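Local coordinates for putative glycoside hydrolase (PDB 3GYC), which probably hydrolyses glycosidic bonds, as a putative glycoside hydrolase of a cellulase-like, sugar-binding family within the TIM-barrel clan, at residues A[16-21]-A[368-373]; A[25-30]-A[93-98]; A[38-43]-A[100-105]; A[52-57]-A[106-111]. All blocks are in the same frame, centred on the assembly; numbering follows the deposited sequence. Where two conformers were deposited one is given.

Contact 1. Residues A[16-21]-A[368-373]; sequences PRAITM and SIIRSS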
loop_
_atom_site.group_PDB
_atom_site.type_symbol
_atom_site.label_atom_id
_atom_site.label_comp_id
_atom_site.label_asym_id
_atom_site.label_seq_id
_atom_site.Cartn_x
_atom_site.Cartn_y
_atom_site.Cartn_z
ATOM N N PRO A 16 -6.748 14.337 7.872
ATOM C CA PRO A 16 -6.217 13.172 7.241
ATOM C C PRO A 16 -5.072 13.534 6.287
ATOM O O PRO A 16 -4.963 14.646 5.839
ATOM C CB PRO A 16 -7.398 12.661 6.404
ATOM C CG PRO A 16 -8.570 13.088 7.118
ATOM C CD PRO A 16 -8.205 14.400 7.768
ATOM N N ARG A 17 -4.253 12.555 5.954
ATOM C CA ARG A 17 -3.215 12.719 4.961
ATOM C C ARG A 17 -3.591 12.086 3.617
ATOM O O ARG A 17 -4.246 11.038 3.550
ATOM C CB ARG A 17 -1.870 12.180 5.461
ATOM C CG ARG A 17 -1.361 12.984 6.569
ATOM C CD ARG A 17 0.068 13.346 6.395
ATOM N NE ARG A 17 0.532 14.232 7.438
ATOM C CZ ARG A 17 1.619 14.999 7.334
ATOM N NH1 ARG A 17 2.346 15.018 6.210
ATOM N NH2 ARG A 17 1.978 15.751 8.352
ATOM N N ALA A 18 -3.214 12.770 2.539
ATOM C CA ALA A 18 -3.416 12.269 1.185
ATOM C C ALA A 18 -2.121 11.524 0.852
ATOM O O ALA A 18 -1.022 12.108 0.751
ATOM C CB ALA A 18 -3.704 13.391 0.179
ATOM N N ILE A 19 -2.276 10.225 0.700
ATOM C CA ILE A 19 -1.152 9.271 0.550
ATOM C C ILE A 19 -1.068 8.646 -0.834
ATOM O O ILE A 19 -2.062 8.547 -1.543
ATOM C CB ILE A 19 -1.225 8.174 1.703
ATOM C CG1 ILE A 19 0.043 7.335 1.810
ATOM C CG2 ILE A 19 -2.453 7.223 1.569
ATOM C CD1 ILE A 19 0.119 6.511 3.173
ATOM N N THR A 20 0.148 8.293 -1.246
ATOM C CA THR A 20 0.359 7.535 -2.447
ATOM C C THR A 20 1.374 6.371 -2.191
ATOM O O THR A 20 2.302 6.541 -1.439
ATOM C CB THR A 20 0.886 8.386 -3.592
ATOM O OG1 THR A 20 1.004 7.536 -4.713
ATOM C CG2 THR A 20 2.299 8.959 -3.322
HETATM N N MSE A 21 1.109 5.220 -2.796
HETATM C CA MSE A 21 2.010 4.071 -2.780
HETATM C C MSE A 21 3.100 4.237 -3.846
HETATM O O MSE A 21 2.784 4.298 -5.058
HETATM C CB MSE A 21 1.249 2.798 -3.101
HETATM C CG MSE A 21 2.163 1.594 -3.170
HETATM SE SE MSE A 21 1.296 0.153 -4.044
HETATM C CE MSE A 21 1.403 0.824 -5.880
ATOM N N SER A 368 -7.438 18.024 -1.830
ATOM C CA SER A 368 -8.083 19.055 -1.012
ATOM C C SER A 368 -9.227 18.408 -0.204
ATOM O O SER A 368 -9.364 18.638 0.986
ATOM C CB SER A 368 -8.635 20.202 -1.864
ATOM O OG SER A 368 -9.076 21.284 -1.043
ATOM N N ILE A 369 -10.044 17.602 -0.854
ATOM C CA ILE A 369 -11.152 16.947 -0.164
ATOM C C ILE A 369 -10.661 16.024 0.960
ATOM O O ILE A 369 -11.204 16.031 2.083
ATOM C CB ILE A 369 -12.016 16.155 -1.154
ATOM C CG1 ILE A 369 -12.877 17.108 -2.010
ATOM C CG2 ILE A 369 -12.925 15.158 -0.408
ATOM C CD1 ILE A 369 -13.337 16.482 -3.348
ATOM N N ILE A 370 -9.620 15.245 0.662
ATOM C CA ILE A 370 -9.079 14.287 1.611
ATOM C C ILE A 370 -8.558 15.007 2.846
ATOM O O ILE A 370 -8.925 14.673 3.972
ATOM C CB ILE A 370 -7.921 13.505 1.028
ATOM C CG1 ILE A 370 -8.395 12.491 -0.006
ATOM C CG2 ILE A 370 -7.148 12.784 2.167
ATOM C CD1 ILE A 370 -7.249 12.043 -0.953
ATOM N N ARG A 371 -7.725 16.021 2.616
ATOM C CA ARG A 371 -7.075 16.721 3.720
ATOM C C ARG A 371 -7.982 17.645 4.556
ATOM O O ARG A 371 -7.602 18.061 5.638
ATOM C CB ARG A 371 -5.839 17.445 3.204
ATOM C CG ARG A 371 -4.795 16.430 2.717
ATOM C CD ARG A 371 -3.685 17.091 1.952
ATOM N NE ARG A 371 -3.030 18.116 2.743
ATOM C CZ ARG A 371 -1.936 18.771 2.366
ATOM N NH1 ARG A 371 -1.337 18.517 1.197
ATOM N NH2 ARG A 371 -1.418 19.674 3.181
ATOM N N SER A 372 -9.177 17.912 4.071
ATOM C CA SER A 372 -10.145 18.721 4.801
ATOM C C SER A 372 -11.312 17.842 5.289
ATOM O O SER A 372 -12.280 18.364 5.783
ATOM C CB SER A 372 -10.666 19.845 3.916
ATOM O OG SER A 372 -11.420 19.289 2.866
ATOM N N SER A 373 -11.233 16.521 5.145
ATOM C CA SER A 373 -12.291 15.666 5.668
ATOM C C SER A 373 -12.149 15.497 7.198
ATOM O O SER A 373 -11.083 15.194 7.693
ATOM C CB SER A 373 -12.303 14.317 4.965
ATOM O OG SER A 373 -12.626 14.480 3.594
#
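Apolar side chains make the first group of contacts between the start of strand 17-23 and the end of helix 360-371. Ile370 points at the strand with CG1 beside its backbone N (chi1 -73°) and CG2 anti to that N, which leaves CG2 against the Arg17-Ala18 backbone and CD1 on Ala18. The tip, Ile370 CD1, reaches Ala18 CB, the methyl on the helix-facing side of the strand, at 4.0 Å. Pro16 CB lies 4.2 Å from Ile370 CG2, and Arg371 adds its aliphatic part, its CD coming near Ala18 CB.

Contacts between carbon and carbonyl oxygen form the second group. Ile370 CG2 is 3.7 Å from Arg17 O, and Arg371 CG sits 3.6 Å from Pro16 O. The ring of Pro16 fits against the chain where it leaves the helix, with Pro16 CD only 3.0 Å from Ser373 O and Pro16 CB 3.5 Å from Ile370 O.

Hydrogen bonds stay within the helical segment. Beyond its last turn, Ser372 OG donates to Ser368 O and Ser373 OG to Ile369 O at 2.6 Å, each hydroxyl standing above the carbonyl plane.

The charged ends turn to other partners. Arg371 NH1 bonds Gly50 O, while Arg17, directed away from the helix, gives NE to Leu393 O and NH2 to Asp107 in a salt bridge.

No hydrogen bond crosses between the segments, so shape and apolar cover join this outer helix to the strand of the barrel, and both guanidinium groups are left to tie neighbouring loops and the C-terminal end to the same place.

Contact 2. Residues A[25-30]-A[93-98]; sequences SWLERR and QPNLNL. With EDO (1,2-ethanediol), chain D.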
loop_
_atom_site.group_PDB
_atom_site.type_symbol
_atom_site.label_atom_id
_atom_site.label_comp_id
_atom_site.label_asym_id
_atom_site.label_seq_id
_atom_site.Cartn_x
_atom_site.Cartn_y
_atom_site.Cartn_z
ATOM N N SER A 25 9.166 1.090 -6.339
ATOM C CA SER A 25 9.561 1.895 -7.480
ATOM C C SER A 25 10.489 3.083 -7.104
ATOM O O SER A 25 11.349 3.457 -7.884
ATOM C CB SER A 25 8.335 2.387 -8.235
ATOM O OG SER A 25 7.521 1.334 -8.729
ATOM N N TRP A 26 10.336 3.644 -5.901
ATOM C CA TRP A 26 11.132 4.769 -5.474
ATOM C C TRP A 26 12.637 4.467 -5.544
ATOM O O TRP A 26 13.447 5.375 -5.808
ATOM C CB TRP A 26 10.723 5.204 -4.018
ATOM C CG TRP A 26 11.170 4.219 -2.977
ATOM C CD1 TRP A 26 10.511 3.116 -2.567
ATOM C CD2 TRP A 26 12.405 4.238 -2.251
ATOM N NE1 TRP A 26 11.264 2.425 -1.642
ATOM C CE2 TRP A 26 12.411 3.111 -1.404
ATOM C CE3 TRP A 26 13.498 5.078 -2.241
ATOM C CZ2 TRP A 26 13.468 2.822 -0.561
ATOM C CZ3 TRP A 26 14.530 4.807 -1.422
ATOM C CH2 TRP A 26 14.521 3.688 -0.586
ATOM N N LEU A 27 13.003 3.217 -5.266
ATOM C CA LEU A 27 14.411 2.832 -5.288
ATOM C C LEU A 27 14.784 2.199 -6.628
ATOM O O LEU A 27 15.885 2.454 -7.131
ATOM C CB LEU A 27 14.694 1.849 -4.140
ATOM C CG LEU A 27 16.142 1.449 -3.914
ATOM C CD1 LEU A 27 17.000 2.703 -3.669
ATOM C CD2 LEU A 27 16.216 0.377 -2.756
ATOM N N GLU A 28 13.893 1.398 -7.197
ATOM C CA GLU A 28 14.201 0.611 -8.402
ATOM C C GLU A 28 14.101 1.296 -9.742
ATOM O O GLU A 28 14.864 0.984 -10.638
ATOM C CB GLU A 28 13.307 -0.616 -8.445
ATOM C CG GLU A 28 13.762 -1.606 -7.401
ATOM C CD GLU A 28 12.920 -2.856 -7.346
ATOM O OE1 GLU A 28 12.573 -3.408 -8.412
ATOM O OE2 GLU A 28 12.698 -3.368 -6.221
ATOM N N ARG A 29 13.157 2.231 -9.861
ATOM C CA ARG A 29 12.864 2.846 -11.167
ATOM C C ARG A 29 13.647 4.068 -11.389
ATOM O O ARG A 29 13.127 5.209 -11.406
ATOM C CB ARG A 29 11.365 3.083 -11.297
ATOM C CG ARG A 29 10.574 1.813 -11.408
ATOM C CD ARG A 29 9.122 2.087 -11.912
ATOM N NE ARG A 29 9.091 2.557 -13.297
ATOM C CZ ARG A 29 8.984 1.798 -14.383
ATOM N NH1 ARG A 29 9.015 0.483 -14.328
ATOM N NH2 ARG A 29 9.001 2.371 -15.574
ATOM N N ARG A 30 14.962 3.838 -11.491
ATOM C CA ARG A 30 15.896 4.947 -11.602
ATOM C C ARG A 30 16.885 4.813 -12.770
ATOM O O ARG A 30 17.913 5.464 -12.797
ATOM C CB ARG A 30 16.578 5.160 -10.260
ATOM C CG ARG A 30 15.594 5.201 -9.094
ATOM C CD ARG A 30 16.313 5.569 -7.829
ATOM N NE ARG A 30 16.581 7.009 -7.720
ATOM C CZ ARG A 30 17.554 7.560 -7.009
ATOM N NH1 ARG A 30 18.482 6.823 -6.423
ATOM N NH2 ARG A 30 17.622 8.868 -6.899
ATOM N N GLN A 93 20.616 1.444 1.776
ATOM C CA GLN A 93 21.113 2.545 2.598
ATOM C C GLN A 93 22.439 3.000 2.020
ATOM O O GLN A 93 23.254 2.155 1.603
ATOM C CB GLN A 93 21.279 2.141 4.060
ATOM C CG GLN A 93 20.017 1.930 4.859
ATOM C CD GLN A 93 19.267 3.231 5.184
ATOM O OE1 GLN A 93 19.442 4.259 4.507
ATOM N NE2 GLN A 93 18.431 3.181 6.219
ATOM N N PRO A 94 22.711 4.316 2.064
ATOM C CA PRO A 94 21.914 5.422 2.658
ATOM C C PRO A 94 20.732 5.961 1.835
ATOM O O PRO A 94 20.111 6.943 2.241
ATOM C CB PRO A 94 22.974 6.526 2.868
ATOM C CG PRO A 94 23.955 6.296 1.726
ATOM C CD PRO A 94 24.038 4.781 1.588
ATOM N N ASN A 95 20.449 5.371 0.681
ATOM C CA ASN A 95 19.310 5.801 -0.176
ATOM C C ASN A 95 17.989 5.961 0.565
ATOM O O ASN A 95 17.299 6.972 0.354
ATOM C CB ASN A 95 19.116 4.898 -1.388
ATOM C CG ASN A 95 20.030 5.260 -2.530
ATOM O OD1 ASN A 95 20.569 6.354 -2.545
ATOM N ND2 ASN A 95 20.219 4.318 -3.517
ATOM N N LEU A 96 17.666 5.049 1.480
ATOM C CA LEU A 96 16.416 5.159 2.221
ATOM C C LEU A 96 16.431 6.402 3.089
ATOM O O LEU A 96 15.494 7.214 3.053
ATOM C CB LEU A 96 16.118 3.896 3.035
ATOM C CG LEU A 96 14.901 3.946 3.947
ATOM C CD1 LEU A 96 13.570 4.221 3.130
ATOM C CD2 LEU A 96 14.794 2.691 4.824
ATOM N N ASN A 97 17.501 6.573 3.857
ATOM C CA ASN A 97 17.576 7.753 4.719
ATOM C C ASN A 97 17.626 9.061 3.915
ATOM O O ASN A 97 17.099 10.106 4.384
ATOM C CB ASN A 97 18.692 7.617 5.738
ATOM C CG ASN A 97 18.340 6.636 6.876
ATOM O OD1 ASN A 97 17.324 5.923 6.851
ATOM N ND2 ASN A 97 19.168 6.622 7.878
ATOM N N LEU A 98 18.256 9.011 2.731
ATOM C CA LEU A 98 18.282 10.183 1.827
ATOM C C LEU A 98 16.874 10.518 1.386
ATOM O O LEU A 98 16.473 11.658 1.459
ATOM C CB LEU A 98 19.225 10.010 0.617
ATOM C CG LEU A 98 20.729 10.143 0.917
ATOM C CD1 LEU A 98 21.658 9.613 -0.249
ATOM C CD2 LEU A 98 21.129 11.560 1.309
HETATM C C1 EDO D . 9.766 0.079 -18.788
HETATM O O1 EDO D . 9.478 1.377 -18.233
HETATM C C2 EDO D . 8.829 -0.939 -18.205
HETATM O O2 EDO D . 8.619 -0.793 -16.788
#
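A tryptophan in the crowded rotamer is the oddity here: Trp26 CG stands between its backbone N and carbonyl carbon (chi1 72°), and Leu27 CB of the next residue lies over the centre of one indole face, 3.6 Å above the plane. The six-membered end of the indole meets the first turn of helix 95-105. Trp26 CH2 is 3.7 Å from Leu96 CA and also touches Leu96 CD1, the two side chains crossing obliquely, while Asn95 O lies at the ring edge, 3.9 Å from Trp26 CZ3. At the other end of the ring, Trp26 NE1 hydrogen-bonds the backbone O of Asp57.

Leu27 crosses Asn95 at about a right angle, its CD1 methyl 3.6 Å from Asn95 ND2. Gln93 braces the helix start: its OE1 accepts from Asn97 N on a lone pair and its NE2 donates to Asn97 OD1 from above that carbonyl's plane, together fixing the amide.

Farther off, Arg29 grips an ethanediol, probably from the crystallisation liquor, NH1 donating to EDO O2 at 2.8 Å (170°) and NH2 to EDO O1; Asp81 holds the same molecule. Helix 25-28 follows the C-terminal end of strand 17-23, where a TIM-barrel active site normally lies.

Contact 3. Residues A[38-43]-A[100-105]; sequences DWDQVL and LSKCKE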
loop_
_atom_site.group_PDB
_atom_site.type_symbol
_atom_site.label_atom_id
_atom_site.label_comp_id
_atom_site.label_asym_id
_atom_site.label_seq_id
_atom_site.Cartn_x
_atom_site.Cartn_y
_atom_site.Cartn_z
ATOM N N ASP A 38 15.110 11.561 -10.236
ATOM C CA ASP A 38 15.295 12.808 -9.475
ATOM C C ASP A 38 14.220 12.895 -8.400
ATOM O O ASP A 38 13.079 13.305 -8.669
ATOM C CB ASP A 38 15.241 14.011 -10.430
ATOM C CG ASP A 38 15.558 15.316 -9.725
ATOM O OD1 ASP A 38 15.499 15.356 -8.469
ATOM O OD2 ASP A 38 15.877 16.296 -10.412
ATOM N N TRP A 39 14.565 12.452 -7.197
ATOM C CA TRP A 39 13.622 12.445 -6.099
ATOM C C TRP A 39 13.101 13.825 -5.708
ATOM O O TRP A 39 11.938 13.940 -5.328
ATOM C CB TRP A 39 14.187 11.775 -4.836
ATOM C CG TRP A 39 14.395 10.309 -4.905
ATOM C CD1 TRP A 39 13.668 9.394 -5.606
ATOM C CD2 TRP A 39 15.402 9.568 -4.199
ATOM N NE1 TRP A 39 14.182 8.124 -5.402
ATOM C CE2 TRP A 39 15.245 8.215 -4.538
ATOM C CE3 TRP A 39 16.408 9.927 -3.307
ATOM C CZ2 TRP A 39 16.027 7.222 -3.995
ATOM C CZ3 TRP A 39 17.203 8.937 -2.776
ATOM C CH2 TRP A 39 17.017 7.605 -3.123
ATOM N N ASP A 40 13.930 14.845 -5.790
ATOM C CA ASP A 40 13.479 16.228 -5.513
ATOM C C ASP A 40 12.418 16.662 -6.497
ATOM O O ASP A 40 11.351 17.197 -6.074
ATOM C CB ASP A 40 14.634 17.219 -5.512
ATOM C CG ASP A 40 15.568 16.981 -4.339
ATOM O OD1 ASP A 40 15.164 17.283 -3.209
ATOM O OD2 ASP A 40 16.685 16.490 -4.536
ATOM N N GLN A 41 12.647 16.378 -7.772
ATOM C CA GLN A 41 11.666 16.769 -8.773
ATOM C C GLN A 41 10.338 16.023 -8.569
ATOM O O GLN A 41 9.286 16.657 -8.613
ATOM C CB GLN A 41 12.179 16.567 -10.197
ATOM C CG GLN A 41 11.178 16.958 -11.312
ATOM C CD GLN A 41 10.664 18.391 -11.225
ATOM O OE1 GLN A 41 11.301 19.272 -10.611
ATOM N NE2 GLN A 41 9.516 18.648 -11.878
ATOM N N VAL A 42 10.379 14.707 -8.348
ATOM C CA VAL A 42 9.108 13.966 -8.213
ATOM C C VAL A 42 8.410 14.247 -6.870
ATOM O O VAL A 42 7.176 14.252 -6.804
ATOM C CB VAL A 42 9.204 12.481 -8.597
ATOM C CG1 VAL A 42 9.705 12.387 -10.042
ATOM C CG2 VAL A 42 10.137 11.686 -7.655
ATOM N N LEU A 43 9.182 14.516 -5.816
ATOM C CA LEU A 43 8.582 14.902 -4.546
ATOM C C LEU A 43 7.976 16.354 -4.658
ATOM O O LEU A 43 6.992 16.627 -4.029
ATOM C CB LEU A 43 9.568 14.805 -3.410
ATOM C CG LEU A 43 9.981 13.396 -2.975
ATOM C CD1 LEU A 43 11.178 13.600 -1.992
ATOM C CD2 LEU A 43 8.821 12.624 -2.364
ATOM N N LEU A 100 14.048 9.631 2.844
ATOM C CA LEU A 100 13.290 10.059 4.013
ATOM C C LEU A 100 13.612 11.482 4.373
ATOM O O LEU A 100 12.693 12.217 4.731
ATOM C CB LEU A 100 13.459 9.124 5.214
ATOM C CG LEU A 100 12.976 7.690 5.069
ATOM C CD1 LEU A 100 13.419 6.858 6.316
ATOM C CD2 LEU A 100 11.437 7.540 4.841
ATOM N N SER A 101 14.881 11.913 4.245
ATOM C CA SER A 101 15.237 13.300 4.527
ATOM C C SER A 101 14.551 14.285 3.596
ATOM O O SER A 101 14.160 15.412 4.014
ATOM C CB SER A 101 16.748 13.489 4.435
ATOM O OG SER A 101 17.368 12.608 5.331
ATOM N N LYS A 102 14.400 13.890 2.337
ATOM C CA LYS A 102 13.727 14.739 1.351
ATOM C C LYS A 102 12.227 14.832 1.670
ATOM O O LYS A 102 11.619 15.917 1.492
ATOM C CB LYS A 102 13.970 14.259 -0.087
ATOM C CG LYS A 102 15.438 14.360 -0.517
ATOM C CD LYS A 102 15.630 13.857 -1.949
ATOM C CE LYS A 102 17.161 13.808 -2.327
ATOM N NZ LYS A 102 17.882 15.089 -2.354
ATOM N N CYS A 103 11.654 13.737 2.165
ATOM C CA CYS A 103 10.275 13.754 2.648
ATOM C C CYS A 103 10.108 14.692 3.828
ATOM O O CYS A 103 9.220 15.558 3.817
ATOM C CB CYS A 103 9.783 12.344 3.001
ATOM S SG CYS A 103 9.631 11.312 1.524
ATOM N N LYS A 104 11.015 14.601 4.801
ATOM C CA LYS A 104 10.957 15.437 6.004
ATOM C C LYS A 104 11.013 16.908 5.676
ATOM O O LYS A 104 10.309 17.709 6.274
ATOM C CB LYS A 104 12.099 15.088 6.947
ATOM C CG LYS A 104 12.135 15.870 8.226
ATOM C CD LYS A 104 13.230 15.307 9.116
ATOM C CE LYS A 104 13.292 15.999 10.464
ATOM N NZ LYS A 104 13.660 17.436 10.290
ATOM N N GLU A 105 11.887 17.258 4.754
ATOM C CA GLU A 105 12.085 18.623 4.322
ATOM C C GLU A 105 10.792 19.236 3.807
ATOM O O GLU A 105 10.611 20.410 3.938
ATOM C CB GLU A 105 13.136 18.659 3.195
ATOM C CG GLU A 105 13.312 19.990 2.519
#
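One salt bridge joins helices 39-48 and 95-105 across this contact. Lys102 runs extended from its helix and bends at its last torsion (chi4 -64°), bringing NZ to 2.9 Å from Asp40 OD2, on the syn lone pair of that oxygen. The other carboxylate oxygen, Asp40 OD1, forms a salt bridge with Arg106, so two cations share one acid.

Apolar contact lies beside the charged pair. The methylenes of Lys102 pass across Trp39, with Lys102 CD 3.8 Å from Trp39 CB and CE at the edge of the indole. Leu43 crosses the root of the same lysine at about a right angle: Leu43 CD1 to Lys102 CB, at 3.4 Å, is tighter than usual van der Waals contact. Its second methyl, Leu43 CD2, faces Cys103 SG at 4.2 Å.

Capping starts the first helix. Asp38 OD1, at the N-cap position, accepts from Gln41 N at 3.1 Å, the donor well above the carboxylate plane.

The axes of the two short helical segments come within 10.5 Å, their directions 39° apart. Lys102 therefore serves both chemistries, its carbon chain covering apolar neighbours while its ammonium meets the acid, and the paired cations would be expected to keep Asp40 ionised.

Contact 4. Residues A[52-57]-A[106-111]; sequences NAIRID and RDIKVG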
loop_
_atom_site.group_PDB
_atom_site.type_symbol
_atom_site.label_atom_id
_atom_site.label_comp_id
_atom_site.label_asym_id
_atom_site.label_seq_id
_atom_site.Cartn_x
_atom_site.Cartn_y
_atom_site.Cartn_z
ATOM N N ASN A 52 0.653 14.450 0.793
ATOM C CA ASN A 52 1.581 14.699 1.894
ATOM C C ASN A 52 1.987 13.438 2.668
ATOM O O ASN A 52 2.479 13.512 3.775
ATOM C CB ASN A 52 1.108 15.834 2.809
ATOM C CG ASN A 52 -0.234 15.586 3.456
ATOM O OD1 ASN A 52 -0.941 14.613 3.127
ATOM N ND2 ASN A 52 -0.576 16.447 4.421
ATOM N N ALA A 53 1.804 12.269 2.049
ATOM C CA ALA A 53 2.260 11.004 2.625
ATOM C C ALA A 53 2.584 10.027 1.466
ATOM O O ALA A 53 2.019 10.134 0.376
ATOM C CB ALA A 53 1.185 10.399 3.589
ATOM N N ILE A 54 3.508 9.106 1.709
ATOM C CA ILE A 54 3.913 8.084 0.752
ATOM C C ILE A 54 4.080 6.772 1.511
ATOM O O ILE A 54 4.542 6.767 2.638
ATOM C CB ILE A 54 5.273 8.445 0.101
ATOM C CG1 ILE A 54 5.253 9.871 -0.469
ATOM C CG2 ILE A 54 5.643 7.480 -0.967
ATOM C CD1 ILE A 54 6.676 10.423 -0.931
ATOM N N ARG A 55 3.656 5.683 0.904
ATOM C CA ARG A 55 3.866 4.340 1.431
ATOM C C ARG A 55 4.991 3.702 0.598
ATOM O O ARG A 55 4.898 3.634 -0.624
ATOM C CB ARG A 55 2.578 3.540 1.309
ATOM C CG ARG A 55 2.728 2.097 1.641
ATOM C CD ARG A 55 1.554 1.348 1.289
ATOM N NE ARG A 55 1.717 -0.065 1.540
ATOM C CZ ARG A 55 1.234 -1.030 0.763
ATOM N NH1 ARG A 55 0.597 -0.736 -0.379
ATOM N NH2 ARG A 55 1.459 -2.296 1.078
ATOM N N ILE A 56 6.091 3.281 1.232
ATOM C CA ILE A 56 7.167 2.727 0.467
ATOM C C ILE A 56 7.623 1.392 1.048
ATOM O O ILE A 56 7.379 1.058 2.212
ATOM C CB ILE A 56 8.400 3.646 0.379
ATOM C CG1 ILE A 56 9.023 3.933 1.767
ATOM C CG2 ILE A 56 8.116 4.927 -0.318
ATOM C CD1 ILE A 56 10.335 4.700 1.706
ATOM N N ASP A 57 8.310 0.669 0.203
ATOM C CA ASP A 57 8.984 -0.550 0.646
ATOM C C ASP A 57 10.311 -0.131 1.297
ATOM O O ASP A 57 11.119 0.602 0.680
ATOM C CB ASP A 57 9.230 -1.475 -0.534
ATOM C CG ASP A 57 9.650 -2.880 -0.082
ATOM O OD1 ASP A 57 10.249 -3.025 1.006
ATOM O OD2 ASP A 57 9.284 -3.841 -0.777
ATOM N N ARG A 106 9.917 18.408 3.252
ATOM C CA ARG A 106 8.668 18.830 2.637
ATOM C C ARG A 106 7.438 18.455 3.471
ATOM O O ARG A 106 6.327 18.513 2.975
ATOM C CB ARG A 106 8.563 18.180 1.255
ATOM C CG ARG A 106 9.651 18.557 0.243
ATOM C CD ARG A 106 9.605 17.671 -1.040
ATOM N NE ARG A 106 10.524 18.167 -2.061
ATOM C CZ ARG A 106 11.846 18.051 -1.988
ATOM N NH1 ARG A 106 12.432 17.438 -0.956
ATOM N NH2 ARG A 106 12.601 18.544 -2.942
ATOM N N ASP A 107 7.633 18.097 4.738
ATOM C CA ASP A 107 6.538 17.626 5.624
ATOM C C ASP A 107 5.698 16.514 5.004
ATOM O O ASP A 107 4.480 16.549 5.073
ATOM C CB ASP A 107 5.601 18.764 6.104
ATOM C CG ASP A 107 4.473 18.246 7.070
ATOM O OD1 ASP A 107 4.677 17.207 7.798
ATOM O OD2 ASP A 107 3.364 18.855 7.098
ATOM N N ILE A 108 6.340 15.561 4.357
ATOM C CA ILE A 108 5.669 14.395 3.797
ATOM C C ILE A 108 5.999 13.295 4.819
ATOM O O ILE A 108 7.174 13.129 5.217
ATOM C CB ILE A 108 6.223 14.019 2.413
ATOM C CG1 ILE A 108 5.792 15.060 1.361
ATOM C CG2 ILE A 108 5.697 12.708 1.960
ATOM C CD1 ILE A 108 6.593 15.028 0.091
ATOM N N LYS A 109 4.973 12.602 5.287
ATOM C CA LYS A 109 5.121 11.505 6.233
ATOM C C LYS A 109 5.153 10.191 5.433
ATOM O O LYS A 109 4.615 10.101 4.337
ATOM C CB LYS A 109 4.002 11.495 7.296
ATOM C CG LYS A 109 4.411 11.985 8.705
ATOM C CD LYS A 109 4.596 13.393 8.891
ATOM C CE LYS A 109 5.184 13.724 10.304
ATOM N NZ LYS A 109 4.372 13.535 11.565
ATOM N N VAL A 110 5.838 9.198 5.969
ATOM C CA VAL A 110 6.058 7.942 5.242
ATOM C C VAL A 110 5.626 6.690 5.995
ATOM O O VAL A 110 6.074 6.423 7.098
ATOM C CB VAL A 110 7.565 7.795 4.827
ATOM C CG1 VAL A 110 7.753 6.507 4.033
ATOM C CG2 VAL A 110 7.991 9.055 4.031
ATOM N N GLY A 111 4.764 5.914 5.362
ATOM C CA GLY A 111 4.387 4.627 5.873
ATOM C C GLY A 111 5.339 3.588 5.289
ATOM O O GLY A 111 5.577 3.567 4.073
HETATM O O HOH W 1 1.702 18.464 4.936
#
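Four backbone hydrogen bonds, alternating in direction, lace strand 53-57, with Asn52 before it, to the parallel strand 109-113. Lys109 N donates to Asn52 O at 3.1 Å, Ile54 N to Lys109 O, Gly111 N to Ile54 O, and Ile56 N to Gly111 O at 2.9 Å. The last is met nearly along the C=O axis (175°), whereas Lys109 N stands above the carbonyl plane of Asn52. CA-H...O contacts fill in between, the shortest from Ala53 CA to Lys109 O at 3.0 Å.

On the face bearing Ile54 and Val110, branched side chains mesh obliquely. Ile54 CG1 lies 3.8 Å from Ile108 CG2. Ile56, with CG1 in the crowded position between its backbone N and carbonyl carbon (chi1 62°), brings that atom 3.7 Å from Val110 CG1.

At the N-terminal end of the strands a water bridges Asn52 ND2 and Asp107 OD2, 2.8 Å from the latter atom. Asp107, at positive phi, is the C-prime residue of the Schellman motif that ends helix 95-105. On the opposite face Arg55 extends to Glu305 and Asn160.

Strand 17-23 continues the parallel sheet beyond strand 53-57, and strand 153-157 beyond 109-113. Helices 39-48 and 95-105 cover Ile54 through Leu43, Leu46 and Cys103, and Cys103 also meets Val110, as expected of a beta-alpha barrel.

How the contacts relate
Contact 4 lies nearest the centre of the chain; contacts 1, 2 and 3 lie farther out and join helices to a strand or to one another largely through side chains, in contact 1 also against backbone carbonyls. All four are largely buried, though contact 3 has its salt bridge at a partly exposed margin. Contacts 2 and 3 share helix 95-105 and are linked where Trp39 NE1 meets Trp26 O. Contacts 1 and 4 share the sheet, strands 17-23 and 53-57 being neighbours in it. Contacts 3 and 4 join through Arg106 and Leu43-Ile54 packing. Apolar packing occurs in all four, the backbone ladder is peculiar to contact 4, and only contact 3 has a salt bridge between its segments.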